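PDB 4EUO: ABC transporter, substrate binding protein (Polyamine), which binds gamma-amino-butanoic acid (GABA) as a periplasmic solute-binding protein and probably delivers it to an ABC transporter. Local coordinates for residues A[14-19]-A[254-259]; A[99-104]-A[198-203]; A[220-225]-A[288-293]. All blocks are in the same frame, centred on the assembly; numbering follows the deposited sequence.

Interaction 1. Residues A[14-19]-A[254-259]; sequences DAQKAA and ADMATA
Ala19 presents its methyl group straight to the backbone of the facing helix: its CB lies 3.5 Å from Met256 N. One turn earlier, Ala15 CB meets Ala259 CB at 3.8 Å, methyl against methyl. These points on helix 10-28 form the seam of a near-antiparallel packing on helix 250-260 through small residues; alanine suits both because a single carbon lets the segment axes come within 8.6 Å, at 144°. Met256 closes one flank. Its CG stands anti to the backbone N (chi1 174°), and bends at chi2 and chi3 then carry the thioether toward Phe99 of strand 96-107. Gln16 CG brushes Met256 CG at 4.4 Å; the Gln16 amide is held by Ser7 through OE1 and Asp58 through NE2. That side chain touches Phe99 and comes within about 6 Å of the bound GABA (nearest atoms), so the seam borders the pocket. Of the Asp255 side chain, CB is what meets Ala19 CB, and the backbone C is just as near, while the carboxylate forms a salt bridge with Lys23. No hydrogen bond joins the segments, so their attraction rests on van der Waals contact between small groups, and the polar side chains find partners beyond it.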
loop_
_atom_site.group_PDB
_atom_site.type_symbol
_atom_site.label_atom_id
_atom_site.label_comp_id
_atom_site.label_asym_id
_atom_site.label_seq_id
_atom_site.Cartn_x
_atom_site.Cartn_y
_atom_site.Cartn_z
ATOM N N ASP A 14 11.126 -7.265 3.509
ATOM C CA ASP A 14 12.581 -7.452 3.606
ATOM C C ASP A 14 13.284 -6.107 3.574
ATOM O O ASP A 14 14.261 -5.899 4.291
ATOM C CB ASP A 14 13.076 -8.278 2.417
ATOM C CG ASP A 14 12.705 -9.735 2.479
ATOM O OD1 ASP A 14 12.219 -10.189 3.552
ATOM O OD2 ASP A 14 12.865 -10.426 1.454
ATOM N N ALA A 15 12.800 -5.178 2.742
ATOM C CA ALA A 15 13.396 -3.843 2.665
ATOM C C ALA A 15 13.136 -3.038 3.938
ATOM O O ALA A 15 14.015 -2.285 4.388
ATOM C CB ALA A 15 12.837 -3.104 1.452
ATOM N N GLN A 16 11.912 -3.142 4.533
ATOM C CA GLN A 16 11.649 -2.466 5.800
ATOM C C GLN A 16 12.552 -3.043 6.909
ATOM O O GLN A 16 13.030 -2.286 7.761
ATOM C CB GLN A 16 10.181 -2.571 6.183
ATOM C CG GLN A 16 9.274 -1.761 5.235
ATOM C CD GLN A 16 7.823 -2.035 5.534
ATOM O OE1 GLN A 16 7.412 -3.196 5.549
ATOM N NE2 GLN A 16 7.021 -0.982 5.733
ATOM N N LYS A 17 12.785 -4.349 6.883
ATOM C CA LYS A 17 13.680 -5.001 7.852
ATOM C C LYS A 17 15.089 -4.432 7.713
ATOM O O LYS A 17 15.659 -3.993 8.723
ATOM C CB LYS A 17 13.680 -6.503 7.616
ATOM C CG LYS A 17 14.678 -7.246 8.523
ATOM C CD LYS A 17 14.696 -8.713 8.170
ATOM C CE LYS A 17 15.793 -9.488 8.885
ATOM N NZ LYS A 17 15.697 -10.948 8.609
ATOM N N ALA A 18 15.621 -4.327 6.490
ATOM C CA ALA A 18 16.957 -3.782 6.289
ATOM C C ALA A 18 17.037 -2.328 6.722
ATOM O O ALA A 18 18.038 -1.918 7.320
ATOM C CB ALA A 18 17.340 -3.893 4.818
ATOM N N ALA A 19 16.011 -1.517 6.403
ATOM C CA ALA A 19 16.045 -0.088 6.713
ATOM C C ALA A 19 15.841 0.268 8.172
ATOM O O ALA A 19 16.314 1.317 8.610
ATOM C CB ALA A 19 15.026 0.658 5.864
ATOM N N ALA A 254 14.344 7.611 4.474
ATOM C CA ALA A 254 15.103 7.687 3.233
ATOM C C ALA A 254 15.619 6.287 2.877
ATOM O O ALA A 254 15.590 5.912 1.719
ATOM C CB ALA A 254 16.288 8.652 3.412
ATOM N N ASP A 255 16.092 5.515 3.863
ATOM C CA ASP A 255 16.599 4.171 3.569
ATOM C C ASP A 255 15.503 3.227 3.110
ATOM O O ASP A 255 15.726 2.470 2.174
ATOM C CB ASP A 255 17.357 3.598 4.783
ATOM C CG ASP A 255 18.643 4.368 5.124
ATOM O OD1 ASP A 255 19.064 5.222 4.308
ATOM O OD2 ASP A 255 19.140 4.192 6.234
ATOM N N MET A 256 14.303 3.335 3.684
ATOM C CA MET A 256 13.163 2.515 3.249
ATOM C C MET A 256 12.850 2.885 1.788
ATOM O O MET A 256 12.641 2.017 0.941
ATOM C CB MET A 256 11.981 2.810 4.177
ATOM C CG MET A 256 10.654 2.142 3.768
ATOM S SD MET A 256 9.772 3.039 2.449
ATOM C CE MET A 256 9.568 4.659 3.201
ATOM N N ALA A 257 12.831 4.199 1.480
ATOM C CA ALA A 257 12.482 4.618 0.135
ATOM C C ALA A 257 13.497 4.170 -0.909
ATOM O O ALA A 257 13.148 3.669 -1.981
ATOM C CB ALA A 257 12.347 6.145 0.112
ATOM N N THR A 258 14.787 4.338 -0.578
ATOM C CA THR A 258 15.848 3.912 -1.477
ATOM C C THR A 258 15.735 2.411 -1.756
ATOM O O THR A 258 15.956 1.999 -2.899
ATOM C CB THR A 258 17.205 4.230 -0.813
ATOM O OG1 THR A 258 17.308 5.639 -0.669
ATOM C CG2 THR A 258 18.409 3.712 -1.619
ATOM N N ALA A 259 15.404 1.616 -0.731
ATOM C CA ALA A 259 15.341 0.155 -0.846
ATOM C C ALA A 259 14.083 -0.350 -1.523
ATOM O O ALA A 259 14.066 -1.507 -1.937
ATOM C CB ALA A 259 15.450 -0.470 0.527
#

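Interaction 2. Residues A[99-104]-A[198-203]. With ABU (gamma-amino-butanoic acid), chain E.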
loop_
_atom_site.group_PDB
_atom_site.type_symbol
_atom_site.label_atom_id
_atom_site.label_comp_id
_atom_site.label_asym_id
_atom_site.label_seq_id
_atom_site.Cartn_x
_atom_site.Cartn_y
_atom_site.Cartn_z
ATOM N N PHE A 99 4.702 4.762 4.509
ATOM C CA PHE A 99 5.261 5.079 3.207
ATOM C C PHE A 99 4.138 5.487 2.280
ATOM O O PHE A 99 2.965 5.154 2.556
ATOM C CB PHE A 99 6.075 3.932 2.576
ATOM C CG PHE A 99 5.303 2.654 2.318
ATOM C CD1 PHE A 99 4.690 2.425 1.087
ATOM C CD2 PHE A 99 5.217 1.677 3.289
ATOM C CE1 PHE A 99 3.993 1.234 0.842
ATOM C CE2 PHE A 99 4.525 0.489 3.054
ATOM C CZ PHE A 99 3.920 0.276 1.830
ATOM N N TYR A 100 4.502 6.174 1.189
ATOM C CA TYR A 100 3.554 6.689 0.218
ATOM C C TYR A 100 3.767 5.917 -1.064
ATOM O O TYR A 100 4.914 5.695 -1.480
ATOM C CB TYR A 100 3.800 8.195 0.091
ATOM C CG TYR A 100 2.887 8.961 -0.829
ATOM C CD1 TYR A 100 1.684 9.477 -0.374
ATOM C CD2 TYR A 100 3.284 9.288 -2.124
ATOM C CE1 TYR A 100 0.886 10.286 -1.181
ATOM C CE2 TYR A 100 2.478 10.077 -2.954
ATOM C CZ TYR A 100 1.300 10.595 -2.460
ATOM O OH TYR A 100 0.533 11.436 -3.238
ATOM N N TYR A 101 2.682 5.464 -1.703
ATOM C CA TYR A 101 2.833 4.595 -2.862
ATOM C C TYR A 101 1.799 4.894 -3.912
ATOM O O TYR A 101 0.853 5.641 -3.662
ATOM C CB TYR A 101 2.715 3.112 -2.422
ATOM C CG TYR A 101 1.354 2.682 -1.925
ATOM C CD1 TYR A 101 0.410 2.143 -2.795
ATOM C CD2 TYR A 101 1.015 2.786 -0.575
ATOM C CE1 TYR A 101 -0.841 1.732 -2.334
ATOM C CE2 TYR A 101 -0.235 2.388 -0.106
ATOM C CZ TYR A 101 -1.149 1.849 -0.987
ATOM O OH TYR A 101 -2.373 1.409 -0.555
ATOM N N SER A 102 1.924 4.214 -5.063
ATOM C CA SER A 102 0.935 4.306 -6.109
ATOM C C SER A 102 0.539 2.938 -6.610
ATOM O O SER A 102 1.372 2.024 -6.620
ATOM C CB SER A 102 1.510 5.017 -7.334
ATOM O OG SER A 102 1.758 6.373 -7.018
ATOM N N PHE A 103 -0.700 2.824 -7.071
ATOM C CA PHE A 103 -1.093 1.744 -7.948
ATOM C C PHE A 103 -0.729 2.219 -9.362
ATOM O O PHE A 103 -1.101 3.333 -9.755
ATOM C CB PHE A 103 -2.583 1.455 -7.895
ATOM C CG PHE A 103 -2.969 0.805 -6.605
ATOM C CD1 PHE A 103 -2.739 -0.550 -6.398
ATOM C CD2 PHE A 103 -3.552 1.542 -5.595
ATOM C CE1 PHE A 103 -3.084 -1.147 -5.175
ATOM C CE2 PHE A 103 -3.886 0.946 -4.385
ATOM C CZ PHE A 103 -3.680 -0.406 -4.193
ATOM N N VAL A 104 0.011 1.401 -10.081
ATOM C CA VAL A 104 0.477 1.668 -11.441
ATOM C C VAL A 104 0.126 0.513 -12.327
ATOM O O VAL A 104 -0.249 -0.578 -11.863
ATOM C CB VAL A 104 2.007 1.876 -11.445
ATOM C CG1 VAL A 104 2.385 3.100 -10.608
ATOM C CG2 VAL A 104 2.734 0.633 -10.911
ATOM N N SER A 198 -2.988 -3.685 -12.333
ATOM C CA SER A 198 -2.823 -2.577 -11.381
ATOM C C SER A 198 -2.125 -3.110 -10.140
ATOM O O SER A 198 -2.691 -3.953 -9.440
ATOM C CB SER A 198 -4.167 -1.999 -11.011
ATOM O OG SER A 198 -3.924 -0.995 -10.034
ATOM N N VAL A 199 -0.905 -2.667 -9.893
ATOM C CA VAL A 199 -0.061 -3.232 -8.854
ATOM C C VAL A 199 0.601 -2.150 -8.029
ATOM O O VAL A 199 0.708 -0.991 -8.455
ATOM C CB VAL A 199 1.048 -4.138 -9.496
ATOM C CG1 VAL A 199 0.410 -5.326 -10.230
ATOM C CG2 VAL A 199 1.897 -3.336 -10.479
ATOM N N TRP A 200 1.098 -2.524 -6.843
ATOM C CA TRP A 200 1.839 -1.609 -5.989
ATOM C C TRP A 200 3.146 -1.284 -6.692
ATOM O O TRP A 200 3.867 -2.205 -7.110
ATOM C CB TRP A 200 2.102 -2.256 -4.630
ATOM C CG TRP A 200 0.900 -2.503 -3.782
ATOM C CD1 TRP A 200 -0.184 -1.693 -3.640
ATOM C CD2 TRP A 200 0.721 -3.583 -2.859
ATOM N NE1 TRP A 200 -1.054 -2.215 -2.691
ATOM C CE2 TRP A 200 -0.508 -3.369 -2.185
ATOM C CE3 TRP A 200 1.484 -4.714 -2.528
ATOM C CZ2 TRP A 200 -1.001 -4.256 -1.218
ATOM C CZ3 TRP A 200 1.027 -5.562 -1.527
ATOM C CH2 TRP A 200 -0.216 -5.345 -0.904
ATOM N N ASN A 201 3.502 0.016 -6.798
ATOM C CA ASN A 201 4.653 0.373 -7.621
ATOM C C ASN A 201 5.958 -0.268 -7.182
ATOM O O ASN A 201 6.765 -0.688 -8.027
ATOM C CB ASN A 201 4.779 1.888 -7.754
ATOM C CG ASN A 201 5.265 2.569 -6.493
ATOM O OD1 ASN A 201 4.491 2.809 -5.546
ATOM N ND2 ASN A 201 6.570 2.843 -6.435
ATOM N N GLY A 202 6.175 -0.346 -5.887
ATOM C CA GLY A 202 7.413 -0.877 -5.356
ATOM C C GLY A 202 7.585 -2.350 -5.664
ATOM O O GLY A 202 8.723 -2.836 -5.740
ATOM N N ARG A 203 6.493 -3.080 -5.909
ATOM C CA ARG A 203 6.627 -4.494 -6.271
ATOM C C ARG A 203 7.242 -4.631 -7.662
ATOM O O ARG A 203 7.949 -5.616 -7.915
ATOM C CB ARG A 203 5.275 -5.173 -6.206
ATOM C CG ARG A 203 4.721 -5.240 -4.789
ATOM C CD ARG A 203 5.455 -6.300 -3.964
ATOM N NE ARG A 203 5.106 -6.179 -2.544
ATOM C CZ ARG A 203 5.353 -7.119 -1.639
ATOM N NH1 ARG A 203 5.901 -8.270 -2.003
ATOM N NH2 ARG A 203 4.979 -6.951 -0.376
HETATM N N ABU E . -0.434 -1.505 1.201
HETATM C CD ABU E . 0.726 -1.368 0.310
HETATM C CB ABU E . 1.678 -2.530 0.452
HETATM C CG ABU E . 2.847 -2.325 -0.450
HETATM C C ABU E . 3.829 -3.475 -0.522
HETATM O O ABU E . 4.668 -3.503 -1.555
HETATM O OXT ABU E . 3.804 -4.490 0.307
HETATM O O HOH W 1 -2.845 -1.265 -0.605
#
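The GABA pocket of this periplasmic binding protein rests here on an antiparallel strand pair, 99-104 with 198-200, and the first turn of helix 201-209. Val104 and Val199 form the hydrogen-bonded pair, Phe103 and Trp200 the non-hydrogen-bonded one. Where strand becomes helix, Asn201 continues the pairing with side chain and backbone together: Ser102 N donates to Asn201 OD1 (3.0 Å), and the backbone N of Asn201 to Ser102 O. Asn201 CG, set between N and carbonyl carbon (chi1 73°), turns the amide back to the neighbouring strand. Its ND2 bonds to Gly261 O. Trp200 offers an indole face to the ligand, whose CB lies over the ring centre; a flat apolar surface suits a methylene chain. Tyr101, Phe103 and Trp200 form an aromatic cluster, with Phe103 CE1 3.3 Å from Trp200 CD1. Tyr101, beside Trp200, turns one face to CD, offset toward the rim; on the far side of the ligand from Trp200, Phe99 brings CZ to CG at its ring edge. Arg203 NE donates to the carboxylate O, Arg203 NH2 to OXT; Thr12 OG1, Tyr262 OH and Asp226 OD1 also bond to the ligand. One water accepts from ligand N and Trp200 NE1 and is hydrogen-bonded to Tyr101 OH at 2.7 Å.

Interaction 3. Residues A[220-225]-A[288-293]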
loop_
_atom_site.group_PDB
_atom_site.type_symbol
_atom_site.label_atom_id
_atom_site.label_comp_id
_atom_site.label_asym_id
_atom_site.label_seq_id
_atom_site.Cartn_x
_atom_site.Cartn_y
_atom_site.Cartn_z
ATOM N N GLN A 220 -2.091 8.408 -14.836
ATOM C CA GLN A 220 -3.176 8.438 -13.839
ATOM C C GLN A 220 -2.861 7.484 -12.663
ATOM O O GLN A 220 -3.758 6.874 -12.102
ATOM C CB GLN A 220 -4.568 8.158 -14.412
ATOM C CG GLN A 220 -4.984 9.167 -15.493
ATOM C CD GLN A 220 -6.329 8.767 -16.018
ATOM O OE1 GLN A 220 -6.549 7.666 -16.503
ATOM N NE2 GLN A 220 -7.307 9.655 -15.872
ATOM N N ASN A 221 -1.592 7.358 -12.299
ATOM C CA ASN A 221 -1.229 6.463 -11.168
ATOM C C ASN A 221 -2.030 6.915 -9.952
ATOM O O ASN A 221 -2.237 8.114 -9.763
ATOM C CB ASN A 221 0.261 6.462 -10.938
ATOM C CG ASN A 221 0.827 7.743 -10.392
ATOM O OD1 ASN A 221 0.959 7.918 -9.170
ATOM N ND2 ASN A 221 1.271 8.657 -11.297
ATOM N N ILE A 222 -2.474 5.958 -9.124
ATOM C CA ILE A 222 -3.374 6.256 -8.019
ATOM C C ILE A 222 -2.601 6.162 -6.725
ATOM O O ILE A 222 -2.135 5.071 -6.353
ATOM C CB ILE A 222 -4.561 5.301 -8.056
ATOM C CG1 ILE A 222 -5.343 5.427 -9.381
ATOM C CG2 ILE A 222 -5.474 5.533 -6.821
ATOM C CD1 ILE A 222 -6.257 4.210 -9.595
ATOM N N THR A 223 -2.468 7.289 -6.011
ATOM C CA THR A 223 -1.677 7.298 -4.781
ATOM C C THR A 223 -2.479 6.961 -3.555
ATOM O O THR A 223 -3.703 7.167 -3.490
ATOM C CB THR A 223 -1.023 8.666 -4.527
ATOM O OG1 THR A 223 -2.042 9.636 -4.301
ATOM C CG2 THR A 223 -0.190 9.116 -5.667
ATOM N N ALA A 224 -1.774 6.419 -2.560
ATOM C CA ALA A 224 -2.302 6.116 -1.246
ATOM C C ALA A 224 -1.108 5.992 -0.308
ATOM O O ALA A 224 0.032 6.191 -0.738
ATOM C CB ALA A 224 -3.156 4.840 -1.265
ATOM N N ALA A 225 -1.355 5.718 0.979
ATOM C CA ALA A 225 -0.244 5.552 1.893
ATOM C C ALA A 225 -0.559 4.465 2.865
ATOM O O ALA A 225 -1.727 4.237 3.205
ATOM C CB ALA A 225 0.066 6.856 2.644
ATOM N N SER A 288 0.556 13.045 -14.478
ATOM C CA SER A 288 -0.816 12.584 -14.590
ATOM C C SER A 288 -0.967 11.625 -13.427
ATOM O O SER A 288 -0.551 10.469 -13.496
ATOM C CB SER A 288 -1.014 11.844 -15.904
ATOM O OG SER A 288 -2.333 11.345 -15.955
ATOM N N GLN A 289 -1.530 12.129 -12.341
ATOM C CA GLN A 289 -1.652 11.366 -11.098
ATOM C C GLN A 289 -3.015 11.632 -10.465
ATOM O O GLN A 289 -3.558 12.748 -10.542
ATOM C CB GLN A 289 -0.534 11.811 -10.146
ATOM C CG GLN A 289 -0.449 11.018 -8.831
ATOM C CD GLN A 289 0.784 11.364 -8.087
ATOM O OE1 GLN A 289 0.921 12.481 -7.569
ATOM N NE2 GLN A 289 1.713 10.430 -7.962
ATOM N N VAL A 290 -3.541 10.607 -9.789
ATOM C CA VAL A 290 -4.837 10.658 -9.086
ATOM C C VAL A 290 -4.558 10.339 -7.621
ATOM O O VAL A 290 -3.797 9.416 -7.333
ATOM C CB VAL A 290 -5.780 9.618 -9.734
ATOM C CG1 VAL A 290 -7.103 9.519 -8.976
ATOM C CG2 VAL A 290 -6.041 9.956 -11.204
ATOM N N ASN A 291 -5.156 11.058 -6.682
ATOM C CA ASN A 291 -4.914 10.795 -5.286
ATOM C C ASN A 291 -6.112 10.101 -4.685
ATOM O O ASN A 291 -7.181 10.699 -4.616
ATOM C CB ASN A 291 -4.618 12.122 -4.568
ATOM C CG ASN A 291 -3.479 12.870 -5.223
ATOM O OD1 ASN A 291 -3.646 13.997 -5.705
ATOM N ND2 ASN A 291 -2.311 12.261 -5.305
ATOM N N ALA A 292 -5.977 8.842 -4.263
ATOM C CA ALA A 292 -7.088 8.187 -3.606
ATOM C C ALA A 292 -7.358 8.862 -2.278
ATOM O O ALA A 292 -6.439 9.372 -1.613
ATOM C CB ALA A 292 -6.818 6.695 -3.410
ATOM N N ASP A 293 -8.628 8.866 -1.893
ATOM C CA ASP A 293 -9.023 9.542 -0.648
ATOM C C ASP A 293 -9.254 8.499 0.425
ATOM O O ASP A 293 -10.305 7.843 0.489
ATOM C CB ASP A 293 -10.284 10.374 -0.884
ATOM C CG ASP A 293 -10.668 11.237 0.299
ATOM O OD1 ASP A 293 -10.235 10.932 1.426
ATOM O OD2 ASP A 293 -11.353 12.257 0.075
HETATM O O HOH W 2 -3.621 9.792 -1.982
#
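Ile222 and Val290 pair, tightly packed, on one face of two parallel strands, where strand 289-291 joins the mixed sheet alongside strand 215-229. Ile222 CG2 meets Ala292 CB at 3.8 Å, Val290 CG2 lies against Gln220 CB, and Leu148 of helix 142-149 touches both branched residues; beta-branched side chains suit an extended backbone covered by a helix. The main chain is bonded closely, Val290 N to Asn221 O (2.8 Å), Thr223 N to Val290 O and Ala292 N to Thr223 O. The face of Asn221, Thr223, Gln289 and Asn291 is polar instead. Gln289 CG is anti to the backbone N (chi1 -175°) and the chain extended beyond it, which carries the amide across to Asn221: Gln289 NE2 donates to a lone pair of Asn221 OD1 at 2.9 Å and also reaches Pro282 O. Thr223 CG2 packs across the Gln289 amide. Asn291, exposed to solvent, donates from ND2 to Thr223 OG1 (2.8 Å, 176°), while a water bonds to that hydroxyl and donates to Ala292 O. At the start of the two strands, around Gln220 and Ser288, the contact is looser: Gln220 N reaches Ser288 OG at 3.2 Å, and Asn221 N to Ser288 O is a weak bond. Both ends of the buried Asn221 amide are thus satisfied, OD1 by Gln289 and Ser102, ND2 by main-chain carbonyls of Trp218 and Gln285, while side-chain bonds supplement the strand pairing.

Overall arrangement
Interaction 2 lies closest to the centre of the chain, with the centre of interaction 1 about 15 Å away and that of interaction 3 about 10 Å away. Strand 96-107 touches both other contacts, and Phe103 N bonds to Ile222 O of interaction 3. Interactions 2 and 3 share one mixed sheet, in which strand 96-107 lies between 196-200 and 215-229, with 289-291 beyond. Along the chain, 14-19 comes first, both segments of interaction 2 follow, then 220-225, 254-259 and 288-293. The GABA pocket therefore gathers parts distant in sequence: interaction 2 supplies pocket residues, interaction 1 borders them, and interaction 3 lies behind strand 96-107, one strand further out in the sheet.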